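Local coordinates for ribonucleoside-diphosphate reductase (Pseudomonas aeruginosa, PDB 5IM3), which probably reduces ribonucleoside diphosphates to the deoxyribonucleotides needed for DNA synthesis, and binds dATP at its N-terminal ATP cone and at one further site, at residues A[812-823]-A[837-848]. Sequence-based numbering, arbitrary orientation.
Sequences DLKARGLWDPVM and IERIPQDLKDLY
Asp820 and Arg839 form a salt bridge in which carboxylate and guanidinium lie nearly coplanar, 23° apart. Its main bond runs from Arg839 NH2 to the syn lone pair of Asp820 OD2 at 2.8 Å; OD1 takes weaker bonds from NH1 and NH2. Asp820 is also an N-cap: with its CG between backbone N and carbonyl carbon (chi1 42°), OD1 accepts from Met823 N at 3.1 Å and caps helix 821-829, whose start would probably stabilise the carboxylate's charge. Met823 CE lies over a face of the Arg839 guanidinium, and Asp47 of the second subunit packs against this arginine. A second salt bridge joins Arg816 NH2 to Asp843 OD2, the flat groups again almost coplanar, with Leu844 CD2 over one guanidinium face. Between these charged pairs, within the barrel-domain region, lies Leu818, just after the Schellman motif at Gly817; its CD1 rests on the Pro841 ring at CD, 3.7 Å away. The Leu813 and Ile840 side chains cross at about a right angle, CD2 to CD1 at 3.6 Å, and Met823, doubly bent, sets SD 3.6 Å from Ile837 CD1. Asp812 OD2 sits at the edge of the Tyr848 ring, 2.7 Å from OH, while His673 binds OD1.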
loop_
_atom_site.group_PDB
_atom_site.type_symbol
_atom_site.label_atom_id
_atom_site.label_comp_id
_atom_site.label_asym_id
_atom_site.label_seq_id
_atom_site.Cartn_x
_atom_site.Cartn_y
_atom_site.Cartn_z
ATOM N N ASP A 812 -37.696 8.267 25.857
ATOM C CA ASP A 812 -38.295 8.911 24.691
ATOM C C ASP A 812 -38.925 7.885 23.758
ATOM O O ASP A 812 -39.983 8.140 23.174
ATOM C CB ASP A 812 -37.248 9.738 23.942
ATOM C CG ASP A 812 -37.064 11.127 24.527
ATOM O OD1 ASP A 812 -38.047 11.699 25.041
ATOM O OD2 ASP A 812 -35.932 11.653 24.464
ATOM N N LEU A 813 -38.288 6.722 23.597
ATOM C CA LEU A 813 -38.848 5.678 22.747
ATOM C C LEU A 813 -40.157 5.136 23.296
ATOM O O LEU A 813 -40.974 4.623 22.522
ATOM C CB LEU A 813 -37.846 4.535 22.575
ATOM C CG LEU A 813 -36.562 4.880 21.814
ATOM C CD1 LEU A 813 -35.578 3.717 21.851
ATOM C CD2 LEU A 813 -36.882 5.270 20.376
ATOM N N LYS A 814 -40.380 5.238 24.607
ATOM C CA LYS A 814 -41.666 4.838 25.166
ATOM C C LYS A 814 -42.767 5.798 24.736
ATOM O O LYS A 814 -43.850 5.371 24.321
ATOM C CB LYS A 814 -41.579 4.776 26.688
ATOM C CG LYS A 814 -40.748 3.629 27.211
ATOM C CD LYS A 814 -40.701 3.671 28.720
ATOM C CE LYS A 814 -40.184 2.377 29.300
ATOM N NZ LYS A 814 -40.402 2.338 30.769
ATOM N N ALA A 815 -42.505 7.104 24.830
ATOM C CA ALA A 815 -43.497 8.092 24.418
ATOM C C ALA A 815 -43.935 7.868 22.977
ATOM O O ALA A 815 -45.127 7.960 22.661
ATOM C CB ALA A 815 -42.930 9.501 24.594
ATOM N N ARG A 816 -42.986 7.573 22.087
ATOM C CA ARG A 816 -43.311 7.267 20.701
ATOM C C ARG A 816 -43.951 5.895 20.533
ATOM O O ARG A 816 -44.419 5.581 19.433
ATOM C CB ARG A 816 -42.048 7.336 19.839
ATOM C CG ARG A 816 -41.298 8.658 19.907
ATOM C CD ARG A 816 -42.060 9.776 19.214
ATOM N NE ARG A 816 -41.201 10.926 18.950
ATOM C CZ ARG A 816 -40.876 11.842 19.857
ATOM N NH1 ARG A 816 -41.336 11.745 21.097
ATOM N NH2 ARG A 816 -40.082 12.853 19.525
ATOM N N GLY A 817 -43.990 5.079 21.584
ATOM C CA GLY A 817 -44.425 3.705 21.442
ATOM C C GLY A 817 -43.451 2.826 20.694
ATOM O O GLY A 817 -43.858 1.809 20.126
ATOM N N LEU A 818 -42.165 3.189 20.683
ATOM C CA LEU A 818 -41.143 2.489 19.914
ATOM C C LEU A 818 -40.182 1.697 20.797
ATOM O O LEU A 818 -39.074 1.372 20.360
ATOM C CB LEU A 818 -40.355 3.482 19.055
ATOM C CG LEU A 818 -41.117 4.237 17.960
ATOM C CD1 LEU A 818 -40.236 5.332 17.367
ATOM C CD2 LEU A 818 -41.594 3.288 16.871
ATOM N N TRP A 819 -40.576 1.383 22.029
ATOM C CA TRP A 819 -39.751 0.587 22.934
ATOM C C TRP A 819 -40.332 -0.821 23.002
ATOM O O TRP A 819 -41.378 -1.043 23.621
ATOM C CB TRP A 819 -39.683 1.228 24.319
ATOM C CG TRP A 819 -38.748 0.518 25.261
ATOM C CD1 TRP A 819 -39.080 -0.108 26.427
ATOM C CD2 TRP A 819 -37.329 0.352 25.109
ATOM N NE1 TRP A 819 -37.960 -0.645 27.014
ATOM C CE2 TRP A 819 -36.872 -0.378 26.225
ATOM C CE3 TRP A 819 -36.401 0.754 24.142
ATOM C CZ2 TRP A 819 -35.530 -0.714 26.401
ATOM C CZ3 TRP A 819 -35.066 0.418 24.320
ATOM C CH2 TRP A 819 -34.646 -0.308 25.440
ATOM N N ASP A 820 -39.653 -1.767 22.363
ATOM C CA ASP A 820 -40.129 -3.140 22.268
ATOM C C ASP A 820 -38.929 -4.040 22.005
ATOM O O ASP A 820 -37.816 -3.549 21.771
ATOM C CB ASP A 820 -41.191 -3.289 21.163
ATOM C CG ASP A 820 -40.840 -2.526 19.903
ATOM O OD1 ASP A 820 -39.678 -2.608 19.455
ATOM O OD2 ASP A 820 -41.733 -1.846 19.358
ATOM N N PRO A 821 -39.113 -5.362 22.061
ATOM C CA PRO A 821 -37.967 -6.267 21.861
ATOM C C PRO A 821 -37.195 -6.045 20.568
ATOM O O PRO A 821 -35.959 -6.109 20.592
ATOM C CB PRO A 821 -38.624 -7.651 21.902
ATOM C CG PRO A 821 -39.771 -7.476 22.825
ATOM C CD PRO A 821 -40.291 -6.082 22.581
ATOM N N VAL A 822 -37.868 -5.791 19.443
ATOM C CA VAL A 822 -37.137 -5.629 18.188
ATOM C C VAL A 822 -36.249 -4.392 18.246
ATOM O O VAL A 822 -35.119 -4.399 17.745
ATOM C CB VAL A 822 -38.104 -5.580 16.988
ATOM C CG1 VAL A 822 -38.894 -6.879 16.881
ATOM C CG2 VAL A 822 -39.040 -4.394 17.091
ATOM N N MET A 823 -36.736 -3.312 18.865
ATOM C CA MET A 823 -35.913 -2.118 19.024
ATOM C C MET A 823 -34.661 -2.425 19.835
ATOM O O MET A 823 -33.569 -1.947 19.511
ATOM C CB MET A 823 -36.725 -1.007 19.690
ATOM C CG MET A 823 -35.940 0.273 19.956
ATOM S SD MET A 823 -35.289 1.046 18.460
ATOM C CE MET A 823 -36.805 1.478 17.603
ATOM N N ILE A 837 -31.728 3.417 11.733
ATOM C CA ILE A 837 -32.835 2.519 12.043
ATOM C C ILE A 837 -34.116 3.277 11.710
ATOM O O ILE A 837 -34.389 4.337 12.286
ATOM C CB ILE A 837 -32.814 2.003 13.491
ATOM C CG1 ILE A 837 -33.414 3.004 14.464
ATOM C CG2 ILE A 837 -31.388 1.635 13.923
ATOM C CD1 ILE A 837 -33.223 2.552 15.904
ATOM N N GLU A 838 -34.871 2.736 10.758
ATOM C CA GLU A 838 -35.950 3.476 10.105
ATOM C C GLU A 838 -37.025 3.931 11.086
ATOM O O GLU A 838 -37.556 5.040 10.962
ATOM C CB GLU A 838 -36.570 2.613 9.000
ATOM C CG GLU A 838 -37.292 1.347 9.491
ATOM C CD GLU A 838 -36.384 0.397 10.256
ATOM O OE1 GLU A 838 -35.203 0.262 9.864
ATOM O OE2 GLU A 838 -36.831 -0.189 11.266
ATOM N N ARG A 839 -37.373 3.087 12.059
ATOM C CA ARG A 839 -38.549 3.353 12.880
ATOM C C ARG A 839 -38.394 4.573 13.780
ATOM O O ARG A 839 -39.405 5.140 14.205
ATOM C CB ARG A 839 -38.877 2.126 13.726
ATOM C CG ARG A 839 -39.474 0.980 12.923
ATOM C CD ARG A 839 -39.544 -0.277 13.757
ATOM N NE ARG A 839 -40.403 -0.097 14.926
ATOM C CZ ARG A 839 -40.144 -0.579 16.139
ATOM N NH1 ARG A 839 -39.036 -1.272 16.373
ATOM N NH2 ARG A 839 -40.995 -0.354 17.131
ATOM N N ILE A 840 -37.173 4.991 14.080
ATOM C CA ILE A 840 -36.973 6.141 14.966
ATOM C C ILE A 840 -37.089 7.422 14.144
ATOM O O ILE A 840 -36.405 7.552 13.116
ATOM C CB ILE A 840 -35.621 6.054 15.663
ATOM C CG1 ILE A 840 -35.720 5.065 16.829
ATOM C CG2 ILE A 840 -35.163 7.430 16.167
ATOM C CD1 ILE A 840 -34.487 5.063 17.746
ATOM N N PRO A 841 -37.921 8.380 14.550
ATOM C CA PRO A 841 -38.047 9.618 13.775
ATOM C C PRO A 841 -36.772 10.447 13.826
ATOM O O PRO A 841 -35.911 10.270 14.689
ATOM C CB PRO A 841 -39.215 10.347 14.449
ATOM C CG PRO A 841 -39.260 9.797 15.832
ATOM C CD PRO A 841 -38.818 8.369 15.719
ATOM N N GLN A 842 -36.668 11.374 12.872
ATOM C CA GLN A 842 -35.420 12.104 12.681
ATOM C C GLN A 842 -35.095 12.997 13.871
ATOM O O GLN A 842 -33.915 13.251 14.143
ATOM C CB GLN A 842 -35.488 12.935 11.397
ATOM C CG GLN A 842 -34.143 13.493 10.947
ATOM C CD GLN A 842 -33.143 12.406 10.595
ATOM O OE1 GLN A 842 -33.507 11.364 10.049
ATOM N NE2 GLN A 842 -31.874 12.643 10.912
ATOM N N ASP A 843 -36.110 13.481 14.591
ATOM C CA ASP A 843 -35.844 14.324 15.754
ATOM C C ASP A 843 -35.112 13.553 16.846
ATOM O O ASP A 843 -34.309 14.136 17.585
ATOM C CB ASP A 843 -37.147 14.903 16.301
ATOM C CG ASP A 843 -38.062 13.839 16.869
ATOM O OD1 ASP A 843 -38.249 12.799 16.204
ATOM O OD2 ASP A 843 -38.588 14.042 17.985
ATOM N N LEU A 844 -35.374 12.249 16.967
ATOM C CA LEU A 844 -34.664 11.432 17.945
ATOM C C LEU A 844 -33.327 10.934 17.413
ATOM O O LEU A 844 -32.395 10.734 18.197
ATOM C CB LEU A 844 -35.532 10.247 18.375
ATOM C CG LEU A 844 -36.346 10.445 19.658
ATOM C CD1 LEU A 844 -37.060 11.789 19.659
ATOM C CD2 LEU A 844 -37.353 9.309 19.830
ATOM N N LYS A 845 -33.210 10.720 16.101
ATOM C CA LYS A 845 -31.909 10.388 15.532
ATOM C C LYS A 845 -30.900 11.497 15.809
ATOM O O LYS A 845 -29.719 11.227 16.058
ATOM C CB LYS A 845 -32.032 10.142 14.027
ATOM C CG LYS A 845 -32.690 8.822 13.647
ATOM C CD LYS A 845 -32.555 8.560 12.154
ATOM C CE LYS A 845 -32.958 7.145 11.791
ATOM N NZ LYS A 845 -34.412 6.914 11.989
ATOM N N ASP A 846 -31.353 12.753 15.778
ATOM C CA ASP A 846 -30.471 13.881 16.057
ATOM C C ASP A 846 -30.216 14.034 17.552
ATOM O O ASP A 846 -29.078 14.273 17.972
ATOM C CB ASP A 846 -31.075 15.168 15.491
ATOM C CG ASP A 846 -31.247 15.117 13.986
ATOM O OD1 ASP A 846 -30.460 14.406 13.325
ATOM O OD2 ASP A 846 -32.166 15.785 13.462
ATOM N N LEU A 847 -31.264 13.895 18.368
ATOM C CA LEU A 847 -31.124 14.119 19.803
ATOM C C LEU A 847 -30.227 13.077 20.451
ATOM O O LEU A 847 -29.540 13.381 21.433
ATOM C CB LEU A 847 -32.500 14.116 20.467
ATOM C CG LEU A 847 -32.507 14.229 21.995
ATOM C CD1 LEU A 847 -31.890 15.542 22.442
ATOM C CD2 LEU A 847 -33.928 14.088 22.519
ATOM N N TYR A 848 -30.219 11.853 19.932
ATOM C CA TYR A 848 -29.409 10.775 20.478
ATOM C C TYR A 848 -28.259 10.407 19.551
ATOM O O TYR A 848 -27.785 9.272 19.544
ATOM C CB TYR A 848 -30.288 9.576 20.807
ATOM C CG TYR A 848 -31.146 9.901 21.998
ATOM C CD1 TYR A 848 -30.674 9.714 23.280
ATOM C CD2 TYR A 848 -32.401 10.459 21.840
ATOM C CE1 TYR A 848 -31.438 10.036 24.373
ATOM C CE2 TYR A 848 -33.171 10.784 22.926
ATOM C CZ TYR A 848 -32.686 10.574 24.194
ATOM O OH TYR A 848 -33.453 10.897 25.289
#